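Local atomic coordinates of nitrilotriacetate monooxygenase (Burkholderia pseudomallei, PDB entry 3SDO), a protein that probably acts as a flavin-dependent monooxygenase of the bacterial luciferase-like family, using reduced FMN and molecular oxygen to oxidise its substrate. Residues N22-H28 and L294-E299; G272-I276 and G366-F371. One frame throughout, in Å; residues are numbered along the deposited sequence.

Interaction 1: N22-H28 and L294-E299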
loop_
_atom_site.group_PDB
_atom_site.type_symbol
_atom_site.label_atom_id
_atom_site.label_comp_id
_atom_site.label_asym_id
_atom_site.label_seq_id
_atom_site.Cartn_x
_atom_site.Cartn_y
_atom_site.Cartn_z
ATOM N N ASN A 22 19.355 -12.475 -3.046
ATOM C CA ASN A 22 20.510 -12.258 -3.918
ATOM C C ASN A 22 20.127 -11.247 -5.011
ATOM O O ASN A 22 19.095 -11.396 -5.683
ATOM C CB ASN A 22 21.013 -13.578 -4.518
ATOM C CG ASN A 22 22.261 -13.397 -5.368
ATOM O OD1 ASN A 22 22.209 -12.779 -6.433
ATOM N ND2 ASN A 22 23.396 -13.890 -4.882
ATOM N N MET A 23 20.961 -10.231 -5.188
ATOM C CA MET A 23 20.642 -9.136 -6.094
ATOM C C MET A 23 20.380 -9.619 -7.528
ATOM O O MET A 23 19.622 -8.983 -8.259
ATOM C CB MET A 23 21.743 -8.056 -6.066
ATOM C CG MET A 23 23.079 -8.423 -6.700
ATOM S SD MET A 23 24.244 -7.026 -6.919
ATOM C CE MET A 23 23.978 -6.131 -5.385
ATOM N N ASN A 24 21.016 -10.731 -7.909
ATOM C CA ASN A 24 20.896 -11.292 -9.255
ATOM C C ASN A 24 19.969 -12.514 -9.362
ATOM O O ASN A 24 20.024 -13.263 -10.332
ATOM C CB ASN A 24 22.277 -11.601 -9.807
ATOM C CG ASN A 24 23.019 -10.326 -10.289
ATOM O OD1 ASN A 24 22.463 -9.210 -10.270
ATOM N ND2 ASN A 24 24.266 -10.496 -10.704
ATOM N N ALA A 25 19.071 -12.652 -8.393
ATOM C CA ALA A 25 18.163 -13.793 -8.340
ATOM C C ALA A 25 17.213 -13.848 -9.548
ATOM O O ALA A 25 16.707 -14.929 -9.892
ATOM C CB ALA A 25 17.357 -13.777 -7.012
ATOM N N TRP A 26 16.973 -12.704 -10.193
ATOM C CA TRP A 26 16.104 -12.660 -11.393
ATOM C C TRP A 26 16.615 -13.565 -12.521
ATOM O O TRP A 26 15.859 -13.885 -13.454
ATOM C CB TRP A 26 15.953 -11.237 -11.948
ATOM C CG TRP A 26 17.199 -10.644 -12.551
ATOM C CD1 TRP A 26 18.203 -9.967 -11.887
ATOM C CD2 TRP A 26 17.574 -10.647 -13.934
ATOM N NE1 TRP A 26 19.183 -9.575 -12.767
ATOM C CE2 TRP A 26 18.823 -9.971 -14.034
ATOM C CE3 TRP A 26 16.979 -11.142 -15.096
ATOM C CZ2 TRP A 26 19.479 -9.783 -15.248
ATOM C CZ3 TRP A 26 17.653 -10.973 -16.312
ATOM C CH2 TRP A 26 18.882 -10.290 -16.377
ATOM N N LYS A 27 17.906 -13.901 -12.474
ATOM C CA LYS A 27 18.522 -14.783 -13.468
ATOM C C LYS A 27 18.239 -16.267 -13.208
ATOM O O LYS A 27 18.455 -17.095 -14.097
ATOM C CB LYS A 27 20.051 -14.623 -13.507
ATOM C CG LYS A 27 20.608 -13.240 -13.802
ATOM C CD LYS A 27 22.140 -13.360 -14.008
ATOM C CE LYS A 27 22.840 -12.027 -14.036
ATOM N NZ LYS A 27 24.348 -12.107 -13.903
ATOM N N HIS A 28 17.832 -16.626 -11.990
ATOM C CA HIS A 28 17.666 -18.049 -11.655
ATOM C C HIS A 28 16.392 -18.627 -12.268
ATOM O O HIS A 28 15.329 -18.012 -12.138
ATOM C CB HIS A 28 17.656 -18.289 -10.139
ATOM C CG HIS A 28 17.967 -19.702 -9.789
ATOM N ND1 HIS A 28 16.989 -20.651 -9.619
ATOM C CD2 HIS A 28 19.151 -20.351 -9.695
ATOM C CE1 HIS A 28 17.561 -21.822 -9.388
ATOM N NE2 HIS A 28 18.874 -21.668 -9.442
ATOM N N LEU A 294 25.300 -16.545 -10.009
ATOM C CA LEU A 294 24.343 -15.508 -10.394
ATOM C C LEU A 294 25.050 -14.169 -10.647
ATOM O O LEU A 294 24.594 -13.362 -11.455
ATOM C CB LEU A 294 23.284 -15.324 -9.304
ATOM C CG LEU A 294 22.315 -16.502 -9.098
ATOM C CD1 LEU A 294 21.272 -16.158 -8.052
ATOM C CD2 LEU A 294 21.643 -16.911 -10.386
ATOM N N LEU A 295 26.161 -13.948 -9.950
ATOM C CA LEU A 295 27.091 -12.869 -10.296
ATOM C C LEU A 295 28.031 -13.384 -11.388
ATOM O O LEU A 295 28.737 -14.380 -11.173
ATOM C CB LEU A 295 27.902 -12.484 -9.049
ATOM C CG LEU A 295 28.516 -11.100 -8.980
ATOM C CD1 LEU A 295 27.458 -10.049 -9.038
ATOM C CD2 LEU A 295 29.312 -10.958 -7.694
ATOM N N SER A 296 28.070 -12.715 -12.541
ATOM C CA SER A 296 29.031 -13.077 -13.596
ATOM C C SER A 296 30.465 -12.699 -13.152
ATOM O O SER A 296 30.637 -11.884 -12.253
ATOM C CB SER A 296 28.717 -12.351 -14.913
ATOM O OG SER A 296 28.887 -10.939 -14.767
ATOM N N PRO A 297 31.486 -13.290 -13.782
ATOM C CA PRO A 297 32.865 -12.887 -13.473
ATOM C C PRO A 297 33.107 -11.376 -13.598
ATOM O O PRO A 297 33.691 -10.769 -12.698
ATOM C CB PRO A 297 33.688 -13.684 -14.470
ATOM C CG PRO A 297 32.909 -14.948 -14.646
ATOM C CD PRO A 297 31.451 -14.540 -14.570
ATOM N N ARG A 298 32.612 -10.774 -14.667
ATOM C CA ARG A 298 32.749 -9.337 -14.840
ATOM C C ARG A 298 32.180 -8.531 -13.665
ATOM O O ARG A 298 32.764 -7.517 -13.263
ATOM C CB ARG A 298 32.050 -8.885 -16.110
ATOM C CG ARG A 298 32.112 -7.379 -16.326
ATOM C CD ARG A 298 31.361 -6.978 -17.557
ATOM N NE ARG A 298 31.961 -7.607 -18.731
ATOM C CZ ARG A 298 32.957 -7.106 -19.457
ATOM N NH1 ARG A 298 33.515 -5.928 -19.166
ATOM N NH2 ARG A 298 33.399 -7.797 -20.502
ATOM N N GLU A 299 31.016 -8.951 -13.161
ATOM C CA GLU A 299 30.365 -8.225 -12.074
ATOM C C GLU A 299 31.152 -8.387 -10.786
ATOM O O GLU A 299 31.322 -7.420 -10.031
ATOM C CB GLU A 299 28.935 -8.697 -11.863
ATOM C CG GLU A 299 27.923 -8.166 -12.869
ATOM C CD GLU A 299 26.567 -8.820 -12.661
ATOM O OE1 GLU A 299 25.719 -8.216 -11.943
ATOM O OE2 GLU A 299 26.384 -9.961 -13.148
#
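N24 and K27 reach across to the same two acceptors, the backbone oxygen of L294 and the carboxylate of E299. The N24 amide spends both N-H groups: N24 ND2 meets E299 OE1 at 3.0 Å, nearly straight (170°) and within the amide plane but 28° out of the carboxylate plane, on the syn side, and a more bent bond, also 3.0 Å, runs from N24 ND2 to L294 O. K27 CG lies beside the backbone N (chi1 -58°) and the chain beyond it is extended, carrying NZ past E299; K27 NZ hydrogen-bonds L294 O (2.8 Å) and forms a salt bridge with E299 OE2 (3.1 Å), which is met on its syn lone pair. L294 O is gripped from opposite faces of its carbonyl plane. The L294 side chain packs against the 22-28 loop, CD1 3.9 Å from both N22 OD1 and A25 CA, CD2 at the edge of the H28 ring.

An Asx turn, N24 N to N22 OD1 at 2.8 Å, and the type I turn N22-A25 set N24. E299 closes a capping box: S296 N donates to E299 OE2 from above the carboxylate plane, and the return bond from E299 N to S296 OG is weak (3.3 Å). W26, whose ring face carries K27 CG, meets F182 of the second subunit, and H28 hydrogen-bonds S30 and Q290.

Because one carboxylate caps helix 297-307 and takes a lysine and an amide as well, it is probably held ionised, tying the loop after strand 11-15 to the start of that helix.

Interaction 2: G272-I276 and G366-F371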
loop_
_atom_site.group_PDB
_atom_site.type_symbol
_atom_site.label_atom_id
_atom_site.label_comp_id
_atom_site.label_asym_id
_atom_site.label_seq_id
_atom_site.Cartn_x
_atom_site.Cartn_y
_atom_site.Cartn_z
ATOM N N GLY A 272 18.113 -12.596 10.672
ATOM C CA GLY A 272 18.004 -12.986 9.285
ATOM C C GLY A 272 19.004 -14.041 8.907
ATOM O O GLY A 272 20.173 -13.955 9.292
ATOM N N ILE A 273 18.533 -15.063 8.196
ATOM C CA ILE A 273 19.378 -16.139 7.738
ATOM C C ILE A 273 18.895 -16.536 6.367
ATOM O O ILE A 273 17.720 -16.288 6.019
ATOM C CB ILE A 273 19.351 -17.383 8.668
ATOM C CG1 ILE A 273 17.926 -17.930 8.839
ATOM C CG2 ILE A 273 19.915 -17.024 10.022
ATOM C CD1 ILE A 273 17.866 -19.307 9.554
ATOM N N GLY A 274 19.814 -17.120 5.600
ATOM C CA GLY A 274 19.573 -17.562 4.230
ATOM C C GLY A 274 20.102 -18.961 3.979
ATOM O O GLY A 274 21.090 -19.136 3.273
ATOM N N PRO A 275 19.445 -19.970 4.549
ATOM C CA PRO A 275 19.941 -21.343 4.448
ATOM C C PRO A 275 19.843 -21.955 3.050
ATOM O O PRO A 275 18.898 -21.688 2.324
ATOM C CB PRO A 275 19.025 -22.104 5.411
ATOM C CG PRO A 275 17.773 -21.267 5.450
ATOM C CD PRO A 275 18.263 -19.888 5.427
ATOM N N ILE A 276 20.800 -22.815 2.722
ATOM C CA ILE A 276 20.812 -23.555 1.477
ATOM C C ILE A 276 20.996 -25.028 1.804
ATOM O O ILE A 276 22.007 -25.414 2.410
ATOM C CB ILE A 276 21.976 -23.087 0.576
ATOM C CG1 ILE A 276 21.885 -21.576 0.323
ATOM C CG2 ILE A 276 22.006 -23.884 -0.743
ATOM C CD1 ILE A 276 23.021 -21.030 -0.585
ATOM N N GLY A 366 23.388 -13.007 4.924
ATOM C CA GLY A 366 22.814 -13.954 5.902
ATOM C C GLY A 366 23.130 -15.425 5.619
ATOM O O GLY A 366 22.593 -16.339 6.292
ATOM N N THR A 367 23.992 -15.664 4.625
ATOM C CA THR A 367 24.400 -17.032 4.253
ATOM C C THR A 367 25.834 -17.248 4.745
ATOM O O THR A 367 26.760 -16.597 4.268
ATOM C CB THR A 367 24.256 -17.303 2.704
ATOM O OG1 THR A 367 22.867 -17.236 2.314
ATOM C CG2 THR A 367 24.788 -18.675 2.337
ATOM N N SER A 368 25.973 -18.096 5.764
ATOM C CA SER A 368 27.269 -18.559 6.274
ATOM C C SER A 368 27.265 -20.070 6.116
ATOM O O SER A 368 26.210 -20.664 5.920
ATOM C CB SER A 368 27.444 -18.193 7.752
ATOM O OG SER A 368 26.746 -19.120 8.589
ATOM N N GLU A 369 28.429 -20.691 6.222
ATOM C CA GLU A 369 28.556 -22.095 5.853
ATOM C C GLU A 369 27.853 -23.019 6.840
ATOM O O GLU A 369 27.441 -24.112 6.456
ATOM C CB GLU A 369 30.020 -22.500 5.615
ATOM C CG GLU A 369 30.857 -22.855 6.853
ATOM C CD GLU A 369 32.133 -23.603 6.470
ATOM O OE1 GLU A 369 32.571 -23.456 5.300
ATOM O OE2 GLU A 369 32.687 -24.337 7.322
ATOM N N ALA A 370 27.664 -22.552 8.078
ATOM C CA ALA A 370 26.888 -23.309 9.086
ATOM C C ALA A 370 25.422 -23.499 8.664
ATOM O O ALA A 370 24.802 -24.478 9.083
ATOM C CB ALA A 370 26.978 -22.652 10.488
ATOM N N PHE A 371 24.890 -22.595 7.826
ATOM C CA PHE A 371 23.525 -22.744 7.297
ATOM C C PHE A 371 23.487 -23.302 5.849
ATOM O O PHE A 371 22.475 -23.164 5.156
ATOM C CB PHE A 371 22.751 -21.420 7.378
ATOM C CG PHE A 371 22.470 -20.965 8.771
ATOM C CD1 PHE A 371 21.492 -21.576 9.528
ATOM C CD2 PHE A 371 23.174 -19.920 9.330
ATOM C CE1 PHE A 371 21.235 -21.167 10.835
ATOM C CE2 PHE A 371 22.915 -19.513 10.637
ATOM C CZ PHE A 371 21.925 -20.139 11.375
#
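G274 N and I276 N donate to G366 O and F371 O, each at 3.0 Å, the first from well above the carbonyl plane of G366, while P275 CA adds a C-H...O contact to F371 O. Between these two bonds T367 supplies a third from its side chain: with OG1 beside its own backbone N (chi1 -65°), the hydroxyl donates in plane to a lone pair of G274 O (T367 OG1 to G274 O 2.8 Å). The T367 and I276 side chains cross at about a right angle, T367 CG2 to I276 CD1 at 4.1 Å.

Strand 268-277 belongs to the parallel barrel of the luciferase-like fold, which is of the TIM-barrel type, and is interrupted here; 366-371 is the loop leading from helix 351-363 into the short strand 372-373, which pairs parallel with strand 268-277, where I276 bonds G373 through the backbone.

F371 folds back over the strand. I273 CG2 sits over one face of its ring, 4.2 Å from the centroid and offset toward the rim, a CH-pi contact, and CD1 of I273 comes to 4.1 Å from F371 CE1. W385 of helix 375-387 meets F371 edge-to-face, and M382 of the same helix touches both I273 and F371.

Interactions 1 and 2 lie in one luciferase-like domain, their centres 18 Å apart and their nearest atoms about 8 Å apart, so they do not touch. Their segments alternate along the chain: 22-28, 272-276, 294-299, 366-371. Two helices join them. Helix 281-292 links 272-276 to 294-299, touching I276 through K287 and Y288 and H28 through Q290. Helix 351-363 leads to 366-371 and also packs against L295. P399 is a further common neighbour, bonded to N22 through the backbone and touched by T367. Both contacts lie away from the predicted FMN-binding residues, among them H147 and S221.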